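Local coordinates for protein interleukin-2 receptor subunit beta (Mus musculus, PDB 6DG5) that probably binds interleukin-2, and likely interleukin-15, as a signalling beta subunit of the receptor, represented here by its two-domain extracellular part, at residues Cys10-Asn13 against Asn17-Cys20; Leu50-Val53 against Ser57-Cys60; His100-Leu105 against Ser133-Pro138; Arg184-Arg189 against Gly193-Trp198. All coordinates share one frame; numbering follows the deposited sequence.

Contact 1: residues Cys10-Asn13 against Asn17-Cys20; sequences CFYN and NVSC. With NAG (2-acetamido-2-deoxy-beta-D-glucopyranose), chain E.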
# COMPACT_ATOMS: atom_id res chain seq x y z
N CYS B 10 -8.11 -14.59 18.93
CA CYS B 10 -7.08 -15.10 18.05
C CYS B 10 -6.47 -13.96 17.24
O CYS B 10 -7.14 -12.98 16.92
CB CYS B 10 -7.64 -16.16 17.10
SG CYS B 10 -8.34 -17.61 17.92
N PHE B 11 -5.18 -14.10 16.92
CA PHE B 11 -4.45 -13.06 16.22
C PHE B 11 -3.61 -13.66 15.10
O PHE B 11 -3.03 -14.74 15.25
CB PHE B 11 -3.54 -12.27 17.18
CG PHE B 11 -4.30 -11.40 18.13
CD1 PHE B 11 -4.99 -10.29 17.67
CD2 PHE B 11 -4.32 -11.68 19.49
CE1 PHE B 11 -5.69 -9.48 18.55
CE2 PHE B 11 -5.02 -10.88 20.37
CZ PHE B 11 -5.70 -9.77 19.90
N TYR B 12 -3.56 -12.94 13.98
CA TYR B 12 -2.87 -13.38 12.77
C TYR B 12 -1.71 -12.43 12.50
O TYR B 12 -1.89 -11.21 12.47
CB TYR B 12 -3.85 -13.41 11.59
CG TYR B 12 -3.24 -13.71 10.24
CD1 TYR B 12 -2.34 -14.75 10.07
CD2 TYR B 12 -3.61 -12.98 9.12
CE1 TYR B 12 -1.80 -15.03 8.83
CE2 TYR B 12 -3.08 -13.25 7.87
CZ TYR B 12 -2.17 -14.28 7.73
OH TYR B 12 -1.64 -14.56 6.49
N ASN B 13 -0.51 -12.99 12.33
CA ASN B 13 0.69 -12.19 12.13
C ASN B 13 0.84 -11.68 10.70
O ASN B 13 1.92 -11.18 10.36
CB ASN B 13 1.93 -13.00 12.53
CG ASN B 13 2.34 -14.01 11.47
OD1 ASN B 13 1.50 -14.53 10.73
ND2 ASN B 13 3.64 -14.29 11.39
N ASN B 17 1.03 -17.39 10.75
CA ASN B 17 0.93 -17.71 12.17
C ASN B 17 -0.36 -17.13 12.72
O ASN B 17 -0.62 -15.93 12.58
CB ASN B 17 2.15 -17.16 12.93
CG ASN B 17 2.21 -17.63 14.38
OD1 ASN B 17 1.21 -18.01 14.99
ND2 ASN B 17 3.42 -17.58 14.95
N VAL B 18 -1.16 -18.00 13.33
CA VAL B 18 -2.37 -17.60 14.04
C VAL B 18 -2.25 -18.11 15.46
O VAL B 18 -2.05 -19.31 15.69
CB VAL B 18 -3.64 -18.15 13.36
CG1 VAL B 18 -4.88 -17.74 14.14
CG2 VAL B 18 -3.73 -17.66 11.92
N SER B 19 -2.37 -17.20 16.43
CA SER B 19 -2.22 -17.53 17.84
C SER B 19 -3.53 -17.23 18.57
O SER B 19 -4.06 -16.13 18.46
CB SER B 19 -1.07 -16.75 18.48
OG SER B 19 -0.82 -17.20 19.80
N CYS B 20 -4.03 -18.22 19.30
CA CYS B 20 -5.29 -18.11 20.02
C CYS B 20 -5.06 -18.26 21.52
O CYS B 20 -4.22 -19.07 21.95
CB CYS B 20 -6.30 -19.16 19.55
SG CYS B 20 -6.85 -19.00 17.84
C1 NAG E . 3.68 -17.96 16.31
C2 NAG E . 5.20 -18.06 16.53
C3 NAG E . 5.54 -18.16 18.02
C4 NAG E . 4.82 -17.10 18.84
C5 NAG E . 3.33 -17.18 18.54
C6 NAG E . 2.49 -16.15 19.28
C7 NAG E . 6.34 -19.13 14.64
C8 NAG E . 6.83 -20.43 14.06
N2 NAG E . 5.73 -19.21 15.82
O3 NAG E . 6.94 -18.05 18.19
O4 NAG E . 5.06 -17.34 20.22
O5 NAG E . 3.14 -16.94 17.15
O6 NAG E . 1.91 -15.22 18.38
O7 NAG E . 6.51 -18.06 14.06
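Cys10 and Cys20 are a non-hydrogen-bonded pair of an antiparallel hairpin, with CA atoms 4.0 Å apart, and a disulfide joins them on one face of the sheet (SG to SG 2.0 Å). Each sulfur lies anti to its own carbonyl carbon (chi1 -61° and -65°), which turns the two toward one another. Phe11, one residue on, pairs through its backbone: its N donates to Ser19 O at 2.8 Å, and Ser19 N donates to Phe11 O. The Phe11 ring is on the face opposite the disulfide and leads away from Ser19. Tyr12 returns to the cystine face, laying CD1 against Val18 CG2 (3.7 Å) and an edge toward Asn17 O, while its hydroxyl bonds to Arg15 O in the turn. Asn13 closes the hairpin twice over: its backbone N donates to Asn17 O (3.0 Å), and its short amide lets OD1 accept Asn17 N at 2.9 Å from above the amide plane. Asn17 carries N-acetylglucosamine on ND2. Strand 8-12 lies at one end of the strand order of the N-terminal beta-sandwich domain, next to 17-23, which in turn pairs with 57-63, and the cystine face packs on Ile81 of strand 79-86 and Phe99 of strand 91-99.

Contact 2: residues Leu50-Val53 against Ser57-Cys60; sequences LTLV and SWAC. With MAN (alpha-D-mannopyranose), chain C.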
# COMPACT_ATOMS: atom_id res chain seq x y z
N LEU B 50 -3.58 -26.57 23.50
CA LEU B 50 -3.53 -25.40 24.36
C LEU B 50 -2.61 -25.65 25.55
O LEU B 50 -2.60 -26.73 26.14
CB LEU B 50 -4.93 -25.05 24.86
CG LEU B 50 -5.88 -24.41 23.84
CD1 LEU B 50 -7.32 -24.53 24.32
CD2 LEU B 50 -5.52 -22.95 23.64
N THR B 51 -1.81 -24.63 25.89
CA THR B 51 -0.87 -24.71 27.00
C THR B 51 -1.05 -23.49 27.90
O THR B 51 -1.32 -22.39 27.41
CB THR B 51 0.58 -24.78 26.49
OG1 THR B 51 0.66 -25.73 25.42
CG2 THR B 51 1.51 -25.22 27.62
N LEU B 52 -0.88 -23.69 29.20
CA LEU B 52 -1.12 -22.63 30.17
C LEU B 52 0.03 -21.63 30.16
O LEU B 52 1.20 -22.01 30.18
CB LEU B 52 -1.28 -23.23 31.57
CG LEU B 52 -1.73 -22.27 32.68
CD1 LEU B 52 -3.18 -21.86 32.46
CD2 LEU B 52 -1.55 -22.90 34.05
N VAL B 53 -0.31 -20.34 30.15
CA VAL B 53 0.66 -19.26 30.18
C VAL B 53 0.57 -18.48 31.49
O VAL B 53 1.58 -18.25 32.16
CB VAL B 53 0.49 -18.32 28.97
CG1 VAL B 53 1.66 -17.35 28.88
CG2 VAL B 53 0.35 -19.12 27.69
N SER B 57 -5.49 -18.41 31.34
CA SER B 57 -5.07 -18.08 29.98
C SER B 57 -4.32 -19.26 29.38
O SER B 57 -3.29 -19.67 29.92
CB SER B 57 -4.20 -16.82 29.95
OG SER B 57 -3.02 -17.00 30.71
N TRP B 58 -4.84 -19.79 28.28
CA TRP B 58 -4.24 -20.93 27.58
C TRP B 58 -3.99 -20.53 26.14
O TRP B 58 -4.89 -20.02 25.47
CB TRP B 58 -5.15 -22.16 27.65
CG TRP B 58 -5.64 -22.49 29.02
CD1 TRP B 58 -6.62 -21.85 29.73
CD2 TRP B 58 -5.19 -23.57 29.85
NE1 TRP B 58 -6.80 -22.45 30.95
CE2 TRP B 58 -5.94 -23.51 31.05
CE3 TRP B 58 -4.23 -24.58 29.70
CZ2 TRP B 58 -5.75 -24.42 32.09
CZ3 TRP B 58 -4.05 -25.48 30.73
CH2 TRP B 58 -4.80 -25.39 31.91
N ALA B 59 -2.78 -20.79 25.65
CA ALA B 59 -2.37 -20.33 24.33
C ALA B 59 -2.14 -21.49 23.38
O ALA B 59 -1.90 -22.63 23.78
CB ALA B 59 -1.09 -19.48 24.43
N CYS B 60 -2.21 -21.17 22.08
CA CYS B 60 -2.07 -22.14 21.00
C CYS B 60 -1.45 -21.42 19.81
O CYS B 60 -1.69 -20.23 19.60
CB CYS B 60 -3.42 -22.74 20.61
SG CYS B 60 -3.45 -24.52 20.31
C1 MAN C . 4.93 -16.04 31.11
C2 MAN C . 3.70 -15.09 31.04
C3 MAN C . 4.15 -13.64 30.88
C4 MAN C . 5.20 -13.27 31.93
C5 MAN C . 6.38 -14.25 31.85
C6 MAN C . 7.44 -13.98 32.90
O2 MAN C . 2.93 -15.13 32.24
O3 MAN C . 3.05 -12.73 30.95
O4 MAN C . 5.67 -11.95 31.71
O5 MAN C . 5.89 -15.59 32.06
O6 MAN C . 8.51 -14.91 32.70
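Leu52 sets one methyl over the face of the Trp58 indole: CD1 sits 3.6 Å from the centroid of the six-membered ring, almost on its normal, a CH-pi contact. The leucine torsions account for this. With CG anti to the backbone N (chi1 -171°) and chi2 at 69°, CD1 is brought over the ring. CB itself, placed by the strand, rests on Trp58 CZ3 at 3.7 Å. Trp58 holds its CG anti to its own carbonyl carbon (chi1 -50°), which sweeps the indole across the neighbouring strand, so that CE3 also passes close to the Leu52 backbone. A flat, wide ring suits this partly exposed place, since it can cover both main chain and side chain; an alanine here would probably leave the Leu52 methyl without its apolar platform and free to turn. Beneath these side chains runs the antiparallel hairpin of strands 46-54 and 57-63, in the N-terminal domain. Thr51 and Ala59 form its hydrogen-bonded pair (Ala59 N to Thr51 O 2.8 Å), and Val53 N gives a nearly straight bond to Ser57 O at 3.1 Å. On the other side of the sheet Val53 CG2 touches the small Ala59 CB at 3.6 Å. Leu50 turns CD2 onto Cys60 CB (3.7 Å), beside the disulfide that Cys60 makes with Cys48. A mannose reaches the hairpin weakly, through O2 to Val53 O.

Contact 3: residues His100-Leu105 against Ser133-Pro138; sequences HPFDNL and SHYIEP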
# COMPACT_ATOMS: atom_id res chain seq x y z
N HIS B 100 -11.97 -13.91 10.89
CA HIS B 100 -11.52 -13.19 9.71
C HIS B 100 -10.09 -12.73 9.94
O HIS B 100 -9.85 -11.88 10.82
CB HIS B 100 -12.43 -12.00 9.43
CG HIS B 100 -13.83 -12.39 9.07
ND1 HIS B 100 -14.81 -12.58 10.02
CD2 HIS B 100 -14.41 -12.64 7.88
CE1 HIS B 100 -15.94 -12.92 9.42
NE2 HIS B 100 -15.72 -12.96 8.12
N PRO B 101 -9.11 -13.25 9.20
CA PRO B 101 -7.71 -13.06 9.60
C PRO B 101 -7.23 -11.62 9.51
O PRO B 101 -6.54 -11.15 10.41
CB PRO B 101 -6.94 -13.97 8.63
CG PRO B 101 -7.96 -14.94 8.12
CD PRO B 101 -9.24 -14.17 8.06
N PHE B 102 -7.57 -10.90 8.44
CA PHE B 102 -7.07 -9.55 8.28
C PHE B 102 -7.87 -8.51 9.06
O PHE B 102 -7.56 -7.32 8.98
CB PHE B 102 -7.02 -9.18 6.80
CG PHE B 102 -5.81 -9.70 6.09
CD1 PHE B 102 -5.76 -11.02 5.66
CD2 PHE B 102 -4.72 -8.89 5.86
CE1 PHE B 102 -4.64 -11.51 5.01
CE2 PHE B 102 -3.60 -9.37 5.22
CZ PHE B 102 -3.56 -10.68 4.79
N ASP B 103 -8.89 -8.94 9.80
CA ASP B 103 -9.54 -8.09 10.79
C ASP B 103 -9.01 -8.32 12.19
O ASP B 103 -9.41 -7.60 13.12
CB ASP B 103 -11.06 -8.32 10.77
CG ASP B 103 -11.68 -7.96 9.43
OD1 ASP B 103 -11.18 -7.04 8.76
OD2 ASP B 103 -12.68 -8.60 9.04
N ASN B 104 -8.10 -9.28 12.37
CA ASN B 104 -7.50 -9.60 13.66
C ASN B 104 -5.98 -9.69 13.47
O ASN B 104 -5.38 -10.75 13.64
CB ASN B 104 -8.07 -10.90 14.24
CG ASN B 104 -9.50 -10.74 14.72
OD1 ASN B 104 -10.42 -10.49 13.93
ND2 ASN B 104 -9.71 -10.90 16.02
N LEU B 105 -5.36 -8.56 13.14
CA LEU B 105 -3.94 -8.51 12.83
C LEU B 105 -3.15 -8.05 14.04
O LEU B 105 -3.49 -7.03 14.66
CB LEU B 105 -3.68 -7.58 11.65
CG LEU B 105 -4.02 -8.11 10.26
CD1 LEU B 105 -3.74 -7.05 9.21
CD2 LEU B 105 -3.22 -9.37 9.96
N SER B 133 3.13 -8.64 5.71
CA SER B 133 2.59 -9.02 4.42
C SER B 133 2.69 -7.88 3.42
O SER B 133 2.61 -6.70 3.78
CB SER B 133 1.14 -9.46 4.55
OG SER B 133 0.58 -9.79 3.28
N HIS B 134 2.88 -8.24 2.15
CA HIS B 134 2.79 -7.25 1.08
C HIS B 134 1.40 -6.64 1.01
O HIS B 134 1.24 -5.51 0.53
CB HIS B 134 3.15 -7.89 -0.26
CG HIS B 134 2.24 -9.01 -0.65
ND1 HIS B 134 2.16 -10.19 0.06
CD2 HIS B 134 1.36 -9.13 -1.67
CE1 HIS B 134 1.28 -10.99 -0.51
NE2 HIS B 134 0.78 -10.37 -1.57
N TYR B 135 0.39 -7.37 1.49
CA TYR B 135 -0.98 -6.85 1.52
C TYR B 135 -1.07 -5.59 2.37
O TYR B 135 -1.83 -4.67 2.04
CB TYR B 135 -1.93 -7.92 2.06
CG TYR B 135 -2.19 -9.09 1.14
CD1 TYR B 135 -2.29 -8.91 -0.23
CD2 TYR B 135 -2.34 -10.37 1.66
CE1 TYR B 135 -2.54 -9.99 -1.07
CE2 TYR B 135 -2.58 -11.45 0.83
CZ TYR B 135 -2.68 -11.25 -0.53
OH TYR B 135 -2.93 -12.33 -1.36
N ILE B 136 -0.32 -5.53 3.46
CA ILE B 136 -0.41 -4.44 4.42
C ILE B 136 0.88 -3.66 4.56
O ILE B 136 0.93 -2.70 5.35
CB ILE B 136 -0.87 -4.95 5.81
CG1 ILE B 136 0.15 -5.96 6.35
CG2 ILE B 136 -2.24 -5.58 5.72
CD1 ILE B 136 0.05 -6.18 7.84
N GLU B 137 1.94 -4.04 3.85
CA GLU B 137 3.23 -3.39 4.03
C GLU B 137 3.21 -1.88 3.80
O GLU B 137 3.87 -1.16 4.58
CB GLU B 137 4.29 -4.05 3.13
CG GLU B 137 5.71 -3.65 3.48
CD GLU B 137 6.69 -3.93 2.37
OE1 GLU B 137 6.63 -5.01 1.75
OE2 GLU B 137 7.53 -3.05 2.09
N PRO B 138 2.51 -1.33 2.80
CA PRO B 138 2.53 0.14 2.64
C PRO B 138 1.84 0.89 3.76
O PRO B 138 2.08 2.10 3.90
CB PRO B 138 1.81 0.35 1.30
CG PRO B 138 0.97 -0.86 1.13
CD PRO B 138 1.79 -1.98 1.70
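Phe102 meets Tyr135 and Ile136 in a small apolar cluster, the close-packed part of this contact. The far end of the phenylalanine ring, CZ, comes to Tyr135 CD2 at 3.4 Å; the ring centroids are 5.6 Å apart and the planes steeply inclined at 70°, an oblique meeting of the two rings. Ile136 adds its CG2 methyl at the Phe102 ring edge, 4.1 Å from CE2. Ile136 has CG1 between its N and carbonyl carbon (chi1 61°), which leaves CG2 as the branch anti to the carbonyl carbon, the one that meets Phe102. An alanine in place of Phe102 would probably leave Tyr135 CD2 without its partner and Ile136 CG2 with Leu105 alone among the first loop's side chains, opening a gap between the loops. The loops belong to the elbow of a cytokine receptor: 100-105 leads out of the N-terminal domain, whereas 133-138 lies in the fibronectin type-III domain. Ser133 shapes the second loop as an ST turn, its OG accepting Tyr135 N at 3.0 Å. Packing thins out toward Leu105, which is partly exposed and meets Ile136 tip to tip, CD1 to CG2 4.1 Å. No hydrogen bond crosses between the segments; on the polar side of the second loop Glu137 forms a salt bridge with Arg164. Tyr135 OH and His134 NE2 each bond to an acidic side chain of another protein chain; in this family the elbow loops are where cytokine is bound.

Contact 4: residues Arg184-Arg189 against Gly193-Trp198; sequences RVKAQR and GTWSPW. With MAN (alpha-D-mannopyranose), chain D; FUC (alpha-L-fucopyranose), chain F.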
# COMPACT_ATOMS: atom_id res chain seq x y z
N ARG B 184 6.99 -0.41 18.43
CA ARG B 184 5.96 -1.35 18.01
C ARG B 184 5.37 -0.89 16.68
O ARG B 184 5.53 0.26 16.27
CB ARG B 184 4.87 -1.52 19.07
CG ARG B 184 4.19 -0.23 19.48
CD ARG B 184 3.17 -0.50 20.57
NE ARG B 184 2.32 0.66 20.85
CZ ARG B 184 1.28 0.63 21.66
NH1 ARG B 184 0.95 -0.49 22.28
NH2 ARG B 184 0.56 1.73 21.86
N VAL B 185 4.66 -1.81 16.02
CA VAL B 185 4.24 -1.63 14.63
C VAL B 185 2.78 -2.02 14.46
O VAL B 185 2.25 -2.85 15.20
CB VAL B 185 5.16 -2.45 13.68
CG1 VAL B 185 5.01 -3.94 13.94
CG2 VAL B 185 4.89 -2.12 12.22
N LYS B 186 2.13 -1.41 13.47
CA LYS B 186 0.72 -1.65 13.17
C LYS B 186 0.44 -1.24 11.73
O LYS B 186 1.20 -0.46 11.14
CB LYS B 186 -0.19 -0.90 14.14
CG LYS B 186 -1.64 -1.36 14.18
CD LYS B 186 -2.41 -0.68 15.30
CE LYS B 186 -3.21 0.52 14.79
NZ LYS B 186 -2.43 1.39 13.86
N ALA B 187 -0.64 -1.77 11.17
CA ALA B 187 -1.10 -1.43 9.83
C ALA B 187 -2.55 -0.97 9.91
O ALA B 187 -3.45 -1.77 10.20
CB ALA B 187 -0.96 -2.62 8.87
N GLN B 188 -2.79 0.31 9.64
CA GLN B 188 -4.10 0.92 9.86
C GLN B 188 -4.89 1.04 8.55
O GLN B 188 -5.31 2.11 8.12
CB GLN B 188 -3.95 2.27 10.57
CG GLN B 188 -3.32 3.42 9.78
CD GLN B 188 -1.90 3.16 9.32
OE1 GLN B 188 -1.16 2.42 9.97
NE2 GLN B 188 -1.52 3.75 8.20
N ARG B 189 -5.11 -0.11 7.91
CA ARG B 189 -5.97 -0.15 6.73
C ARG B 189 -7.42 0.11 7.12
O ARG B 189 -8.04 1.09 6.68
CB ARG B 189 -5.83 -1.49 6.02
CG ARG B 189 -6.88 -1.72 4.93
CD ARG B 189 -6.57 -0.93 3.67
NE ARG B 189 -5.78 -1.70 2.72
CZ ARG B 189 -6.30 -2.49 1.78
NH1 ARG B 189 -5.50 -3.16 0.95
NH2 ARG B 189 -7.61 -2.61 1.67
N GLY B 193 -7.25 -4.14 13.47
CA GLY B 193 -6.19 -4.86 14.14
C GLY B 193 -5.61 -4.08 15.32
O GLY B 193 -5.86 -2.89 15.51
N THR B 194 -4.81 -4.79 16.12
CA THR B 194 -4.23 -4.25 17.33
C THR B 194 -2.73 -4.04 17.16
O THR B 194 -2.11 -4.49 16.19
CB THR B 194 -4.49 -5.18 18.52
OG1 THR B 194 -4.07 -6.50 18.19
CG2 THR B 194 -5.98 -5.20 18.85
N TRP B 195 -2.14 -3.34 18.13
CA TRP B 195 -0.72 -3.04 18.09
C TRP B 195 0.12 -4.30 18.33
O TRP B 195 -0.30 -5.23 19.02
CB TRP B 195 -0.35 -1.99 19.13
CG TRP B 195 -0.59 -0.58 18.68
CD1 TRP B 195 -1.63 0.23 19.03
CD2 TRP B 195 0.24 0.19 17.81
NE1 TRP B 195 -1.50 1.46 18.42
CE2 TRP B 195 -0.36 1.46 17.67
CE3 TRP B 195 1.44 -0.07 17.14
CZ2 TRP B 195 0.20 2.46 16.88
CZ3 TRP B 195 1.99 0.93 16.35
CH2 TRP B 195 1.37 2.18 16.23
N SER B 196 1.31 -4.31 17.75
CA SER B 196 2.26 -5.37 18.01
C SER B 196 2.90 -5.17 19.38
O SER B 196 2.93 -4.05 19.90
CB SER B 196 3.34 -5.40 16.93
OG SER B 196 4.32 -4.40 17.16
N PRO B 197 3.43 -6.24 19.98
CA PRO B 197 4.12 -6.09 21.27
C PRO B 197 5.34 -5.19 21.13
O PRO B 197 5.90 -5.01 20.05
CB PRO B 197 4.52 -7.52 21.63
CG PRO B 197 3.55 -8.37 20.89
CD PRO B 197 3.29 -7.65 19.60
N TRP B 198 5.74 -4.61 22.26
CA TRP B 198 6.89 -3.73 22.27
C TRP B 198 8.16 -4.51 21.96
O TRP B 198 8.31 -5.67 22.36
CB TRP B 198 7.02 -3.04 23.63
CG TRP B 198 5.96 -2.02 23.88
CD1 TRP B 198 4.87 -2.15 24.70
CD2 TRP B 198 5.88 -0.71 23.31
NE1 TRP B 198 4.12 -1.00 24.68
CE2 TRP B 198 4.72 -0.10 23.84
CE3 TRP B 198 6.67 0.01 22.42
CZ2 TRP B 198 4.34 1.20 23.49
CZ3 TRP B 198 6.29 1.29 22.07
CH2 TRP B 198 5.13 1.88 22.61
C1 MAN D . 10.81 -10.01 25.98
C2 MAN D . 11.01 -8.70 26.79
C3 MAN D . 9.85 -7.74 26.54
C4 MAN D . 9.67 -7.50 25.04
C5 MAN D . 9.46 -8.83 24.31
C6 MAN D . 9.39 -8.66 22.80
O2 MAN D . 12.19 -8.01 26.38
O3 MAN D . 10.04 -6.51 27.22
O4 MAN D . 8.54 -6.66 24.82
O5 MAN D . 10.56 -9.74 24.60
O6 MAN D . 8.99 -9.90 22.22
C1 FUC F . 2.57 -13.96 18.59
C2 FUC F . 2.21 -13.01 17.42
C3 FUC F . 2.41 -11.53 17.79
C4 FUC F . 3.35 -11.35 19.00
C5 FUC F . 2.81 -12.14 20.21
C6 FUC F . 3.87 -12.47 21.25
O2 FUC F . 0.89 -13.23 16.94
O3 FUC F . 2.97 -10.84 16.69
O4 FUC F . 4.68 -11.74 18.69
O5 FUC F . 2.18 -13.40 19.84
O HOH W 1 0.41 -4.87 14.56
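Val185 and Ser196 are joined by two hydrogen bonds: Val185 N donates to Ser196 OG (2.9 Å), and Ser196 N returns a bond to Val185 O (3.1 Å). The serine hydroxyl thus stands in for a backbone carbonyl, letting a segment that is not a regular strand run beside strand 178-187. A water donates both to Val185 O, at 2.8 Å, and to Thr194 O. Further out, the extended chain of Arg184 brings its guanidinium flat onto Trp195, 3.9 Å between centres with the planes only 7° apart, while NH2 makes a salt bridge with Glu143 that would help fix the group's rotation. Trp195, Ser196, Pro197 and Trp198 belong to the WSXWS motif, and here it builds the ladder of tryptophans and cations known from type I cytokine receptors, in the fibronectin type-III domain. The opposite face of Trp195 is taken by Lys186: CD lies 3.6 Å from the centroid of the five-membered ring, and bends at chi3 and chi4 carry NZ back over the six-membered ring as a cation-pi partner. Arginine and lysine suit these rungs because each offers aliphatic carbons as well as charge. Trp198 covers the other side of the Arg184 guanidinium and receives Arg184 CD over its six-membered ring, 3.5 Å from the centroid; Arg145 is a further cation-pi partner of Trp198. At the outer end sugars of the attached glycan arrive, a mannose O4 donating to Trp198 O at 2.7 Å and a fucose resting against Pro197 CG.

Overall arrangement
From the N terminus the four contacts follow in series, none nesting in or crossing another. Contact 1 closes the hairpin of strands 8-12 and 17-23, contact 2 that of strands 46-54 and 57-63; both lie in one sheet, where Cys20 N probably bonds Cys60 O. Contact 3 closes a longer loop and spans the two domains. Tyr12 N of contact 1 reaches Asn104 O of contact 3, and Leu105 O in turn reaches Thr194 N of contact 4, which closes a short connection in the second domain. Contact 2 stands apart from contacts 3 and 4, nearest atoms about 12 Å away, but the glycan begun at Asn17 runs between the domains.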